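Local atomic coordinates of bacterial transferase hexapeptide (Three repeats) family protein (Acinetobacter baumannii, PDB entry 4M9C), a protein that probably transfers an acetyl group to a UDP-linked amino sugar in the biosynthesis of UDP-N,N'-diacetylbacillosamine. Residues V93-V104 and L111-I122. Numbering follows the deposited sequence.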
loop_
_atom_site.group_PDB
_atom_site.type_symbol
_atom_site.label_atom_id
_atom_site.label_comp_id
_atom_site.label_asym_id
_atom_site.label_seq_id
_atom_site.Cartn_x
_atom_site.Cartn_y
_atom_site.Cartn_z
ATOM N N VAL A 93 -17.097 -1.406 10.264
ATOM C CA VAL A 93 -15.965 -0.614 10.715
ATOM C C VAL A 93 -15.047 -0.353 9.530
ATOM O O VAL A 93 -14.664 -1.290 8.834
ATOM C CB VAL A 93 -15.194 -1.382 11.812
ATOM C CG1 VAL A 93 -13.931 -0.644 12.224
ATOM C CG2 VAL A 93 -16.087 -1.602 13.012
ATOM N N GLN A 94 -14.731 0.916 9.277
ATOM C CA GLN A 94 -13.736 1.277 8.274
ATOM C C GLN A 94 -12.597 1.991 8.967
ATOM O O GLN A 94 -12.632 2.231 10.170
ATOM C CB GLN A 94 -14.300 2.250 7.230
ATOM C CG GLN A 94 -15.581 1.834 6.571
ATOM C CD GLN A 94 -16.798 2.265 7.362
ATOM O OE1 GLN A 94 -17.720 1.472 7.570
ATOM N NE2 GLN A 94 -16.817 3.533 7.796
ATOM N N SER A 95 -11.596 2.365 8.191
ATOM C CA SER A 95 -10.524 3.184 8.709
ATOM C C SER A 95 -10.668 4.548 8.085
ATOM O O SER A 95 -11.283 4.688 7.026
ATOM C CB SER A 95 -9.180 2.585 8.329
ATOM O OG SER A 95 -9.119 1.255 8.801
ATOM N N THR A 96 -10.100 5.550 8.741
ATOM C CA THR A 96 -10.153 6.916 8.232
ATOM C C THR A 96 -9.639 7.015 6.800
ATOM O O THR A 96 -10.222 7.709 5.976
ATOM C CB THR A 96 -9.349 7.865 9.127
ATOM O OG1 THR A 96 -9.876 7.803 10.454
ATOM C CG2 THR A 96 -9.445 9.318 8.619
ATOM N N ASN A 97 -8.551 6.322 6.490
ATOM C CA ASN A 97 -7.979 6.471 5.158
ATOM C C ASN A 97 -8.500 5.467 4.122
ATOM O O ASN A 97 -7.979 5.407 3.006
ATOM C CB ASN A 97 -6.443 6.460 5.200
ATOM C CG ASN A 97 -5.873 5.093 5.568
ATOM O OD1 ASN A 97 -6.610 4.118 5.714
ATOM N ND2 ASN A 97 -4.556 5.025 5.727
ATOM N N THR A 98 -9.514 4.685 4.484
ATOM C CA THR A 98 -10.104 3.727 3.543
ATOM C C THR A 98 -10.725 4.473 2.365
ATOM O O THR A 98 -11.370 5.508 2.549
ATOM C CB THR A 98 -11.198 2.861 4.214
ATOM O OG1 THR A 98 -10.598 1.959 5.157
ATOM C CG2 THR A 98 -11.975 2.042 3.176
ATOM N N VAL A 99 -10.525 3.949 1.163
ATOM C CA VAL A 99 -11.112 4.525 -0.039
ATOM C C VAL A 99 -12.141 3.564 -0.633
ATOM O O VAL A 99 -11.854 2.374 -0.819
ATOM C CB VAL A 99 -10.024 4.815 -1.100
ATOM C CG1 VAL A 99 -10.656 5.201 -2.446
ATOM C CG2 VAL A 99 -9.080 5.903 -0.606
ATOM N N ILE A 100 -13.336 4.076 -0.910
ATOM C CA ILE A 100 -14.385 3.325 -1.601
ATOM C C ILE A 100 -14.935 4.216 -2.722
ATOM O O ILE A 100 -15.318 5.356 -2.462
ATOM C CB ILE A 100 -15.542 2.962 -0.640
ATOM C CG1 ILE A 100 -15.035 2.100 0.526
ATOM C CG2 ILE A 100 -16.673 2.252 -1.394
ATOM C CD1 ILE A 100 -16.030 2.013 1.689
ATOM N N LEU A 101 -14.952 3.712 -3.960
ATOM C CA LEU A 101 -15.407 4.497 -5.105
ATOM C C LEU A 101 -16.893 4.262 -5.461
ATOM O O LEU A 101 -17.753 4.260 -4.573
ATOM C CB LEU A 101 -14.480 4.285 -6.310
ATOM C CG LEU A 101 -13.014 4.684 -6.055
ATOM C CD1 LEU A 101 -12.158 4.564 -7.317
ATOM C CD2 LEU A 101 -12.923 6.106 -5.484
ATOM N N ASP A 102 -17.193 4.062 -6.742
ATOM C CA ASP A 102 -18.585 4.050 -7.220
ATOM C C ASP A 102 -19.269 2.685 -7.158
ATOM O O ASP A 102 -18.661 1.674 -7.469
ATOM C CB ASP A 102 -18.648 4.516 -8.676
ATOM C CG ASP A 102 -18.737 6.028 -8.814
ATOM O OD1 ASP A 102 -18.933 6.722 -7.790
ATOM O OD2 ASP A 102 -18.615 6.511 -9.964
ATOM N N GLU A 103 -20.547 2.676 -6.800
ATOM C CA GLU A 103 -21.371 1.479 -6.958
ATOM C C GLU A 103 -20.761 0.271 -6.248
ATOM O O GLU A 103 -20.669 -0.820 -6.816
ATOM C CB GLU A 103 -21.573 1.158 -8.443
ATOM C CG GLU A 103 -22.248 2.270 -9.250
ATOM C CD GLU A 103 -23.714 2.471 -8.886
ATOM O OE1 GLU A 103 -24.319 1.560 -8.276
ATOM O OE2 GLU A 103 -24.260 3.547 -9.214
ATOM N N VAL A 104 -20.343 0.474 -5.007
ATOM C CA VAL A 104 -19.843 -0.624 -4.200
ATOM C C VAL A 104 -20.914 -1.005 -3.202
ATOM O O VAL A 104 -21.327 -0.196 -2.372
ATOM C CB VAL A 104 -18.545 -0.267 -3.478
ATOM C CG1 VAL A 104 -18.080 -1.450 -2.624
ATOM C CG2 VAL A 104 -17.470 0.113 -4.497
ATOM N N LEU A 111 -15.362 -5.153 7.716
ATOM C CA LEU A 111 -14.272 -4.609 8.504
ATOM C C LEU A 111 -13.148 -4.226 7.548
ATOM O O LEU A 111 -12.509 -5.096 6.963
ATOM C CB LEU A 111 -13.781 -5.657 9.504
ATOM C CG LEU A 111 -12.475 -5.316 10.224
ATOM C CD1 LEU A 111 -12.651 -4.104 11.122
ATOM C CD2 LEU A 111 -11.992 -6.511 11.025
ATOM N N LEU A 112 -12.923 -2.926 7.367
ATOM C CA LEU A 112 -11.917 -2.459 6.409
ATOM C C LEU A 112 -10.804 -1.736 7.152
ATOM O O LEU A 112 -11.014 -0.644 7.679
ATOM C CB LEU A 112 -12.555 -1.539 5.356
ATOM C CG LEU A 112 -13.829 -2.106 4.710
ATOM C CD1 LEU A 112 -14.579 -1.053 3.855
ATOM C CD2 LEU A 112 -13.530 -3.346 3.905
ATOM N N CYS A 113 -9.621 -2.341 7.176
ATOM C CA CYS A 113 -8.504 -1.816 7.946
ATOM C C CYS A 113 -7.779 -0.679 7.204
ATOM O O CYS A 113 -8.136 -0.339 6.077
ATOM C CB CYS A 113 -7.556 -2.966 8.319
ATOM S SG CYS A 113 -8.382 -4.254 9.356
ATOM N N PRO A 114 -6.771 -0.071 7.848
ATOM C CA PRO A 114 -6.059 1.052 7.230
ATOM C C PRO A 114 -5.446 0.739 5.862
ATOM O O PRO A 114 -4.934 -0.360 5.633
ATOM C CB PRO A 114 -4.966 1.366 8.252
ATOM C CG PRO A 114 -5.627 1.014 9.580
ATOM C CD PRO A 114 -6.401 -0.245 9.267
ATOM N N PHE A 115 -5.513 1.721 4.973
ATOM C CA PHE A 115 -4.968 1.626 3.615
ATOM C C PHE A 115 -5.685 0.615 2.733
ATOM O O PHE A 115 -5.097 0.064 1.796
ATOM C CB PHE A 115 -3.453 1.354 3.625
ATOM C CG PHE A 115 -2.672 2.397 4.355
ATOM C CD1 PHE A 115 -2.418 3.630 3.764
ATOM C CD2 PHE A 115 -2.225 2.168 5.647
ATOM C CE1 PHE A 115 -1.713 4.618 4.446
ATOM C CE2 PHE A 115 -1.520 3.144 6.331
ATOM C CZ PHE A 115 -1.259 4.371 5.729
ATOM N N THR A 116 -6.955 0.371 3.016
ATOM C CA THR A 116 -7.736 -0.488 2.134
ATOM C C THR A 116 -8.425 0.329 1.056
ATOM O O THR A 116 -8.657 1.528 1.216
ATOM C CB THR A 116 -8.804 -1.288 2.882
ATOM O OG1 THR A 116 -9.432 -0.450 3.863
ATOM C CG2 THR A 116 -8.178 -2.522 3.548
ATOM N N CYS A 117 -8.781 -0.340 -0.030
ATOM C CA CYS A 117 -9.353 0.334 -1.176
ATOM C C CYS A 117 -10.329 -0.584 -1.887
ATOM O O CYS A 117 -9.988 -1.715 -2.222
ATOM C CB CYS A 117 -8.242 0.751 -2.141
ATOM S SG CYS A 117 -8.829 1.704 -3.600
ATOM N N LEU A 118 -11.547 -0.098 -2.089
ATOM C CA LEU A 118 -12.540 -0.774 -2.916
ATOM C C LEU A 118 -12.847 0.185 -4.070
ATOM O O LEU A 118 -13.192 1.345 -3.825
ATOM C CB LEU A 118 -13.809 -1.015 -2.098
ATOM C CG LEU A 118 -14.032 -2.281 -1.255
ATOM C CD1 LEU A 118 -12.765 -3.078 -0.908
ATOM C CD2 LEU A 118 -14.825 -1.943 -0.012
ATOM N N THR A 119 -12.711 -0.262 -5.318
ATOM C CA THR A 119 -12.906 0.659 -6.438
ATOM C C THR A 119 -14.382 0.799 -6.848
ATOM O O THR A 119 -15.167 1.330 -6.079
ATOM C CB THR A 119 -11.970 0.368 -7.633
ATOM O OG1 THR A 119 -12.243 -0.927 -8.178
ATOM C CG2 THR A 119 -10.498 0.444 -7.197
ATOM N N SER A 120 -14.764 0.330 -8.034
ATOM C CA SER A 120 -16.124 0.569 -8.531
ATOM C C SER A 120 -16.858 -0.671 -9.050
ATOM O O SER A 120 -16.250 -1.557 -9.645
ATOM C CB SER A 120 -16.101 1.621 -9.651
ATOM O OG SER A 120 -15.527 2.827 -9.189
ATOM N N ASN A 121 -18.174 -0.696 -8.851
ATOM C CA ASN A 121 -19.017 -1.749 -9.405
ATOM C C ASN A 121 -18.625 -3.087 -8.810
ATOM O O ASN A 121 -18.156 -3.981 -9.510
ATOM C CB ASN A 121 -18.910 -1.781 -10.929
ATOM C CG ASN A 121 -19.514 -0.547 -11.571
ATOM O OD1 ASN A 121 -20.706 -0.507 -11.868
ATOM N ND2 ASN A 121 -18.705 0.479 -11.740
ATOM N N ILE A 122 -18.816 -3.190 -7.501
ATOM C CA ILE A 122 -18.342 -4.316 -6.716
ATOM C C ILE A 122 -19.483 -4.764 -5.831
ATOM O O ILE A 122 -20.222 -3.941 -5.300
ATOM C CB ILE A 122 -17.160 -3.895 -5.823
ATOM C CG1 ILE A 122 -15.900 -3.723 -6.672
ATOM C CG2 ILE A 122 -16.939 -4.902 -4.672
ATOM C CD1 ILE A 122 -14.865 -2.843 -6.035
#
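Leu112 meets Ile100 between 93-104 and 111-122, neighbouring coils of the beta-helix, and with Val104 and Asn97 it accounts for much of the contact. The branch of Leu112 that touches is CD1, 4.0 Å from Ile100 CD1, the two side chains crossing at about a right angle. Val104 lies alongside Ile122, pointing the same way, with CG1 4.1 Å from Ile122 CB; that methyl, anti to the backbone N (chi1 179°), also approaches Leu118 CD2. At the corner, the side chain of Asn97 is set between its own N and carbonyl carbon (chi1 69°). Its OD1 accepts a nearly straight bond of 2.7 Å from Phe115 N, the donor tilted 30° from the amide's carbonyl plane, while ND2 sits 3.1 Å above the centre of the Phe115 ring. One amide thus meets both backbone and ring face, and Tyr133 of the same chain stacks on that ring. Nearby, Thr98 OG1 donates to Thr116 OG1 at 3.0 Å. Parallel-strand bridges keep the register, with Leu118 N bonded to Val99 O at 2.8 Å. Ser120 OG accepts from Asp102 N and also bonds Lys15 O of the second subunit. Such stacking of short parallel strands, coil upon coil, is the hallmark of the left-handed beta-helix of hexapeptide-repeat acetyltransferases.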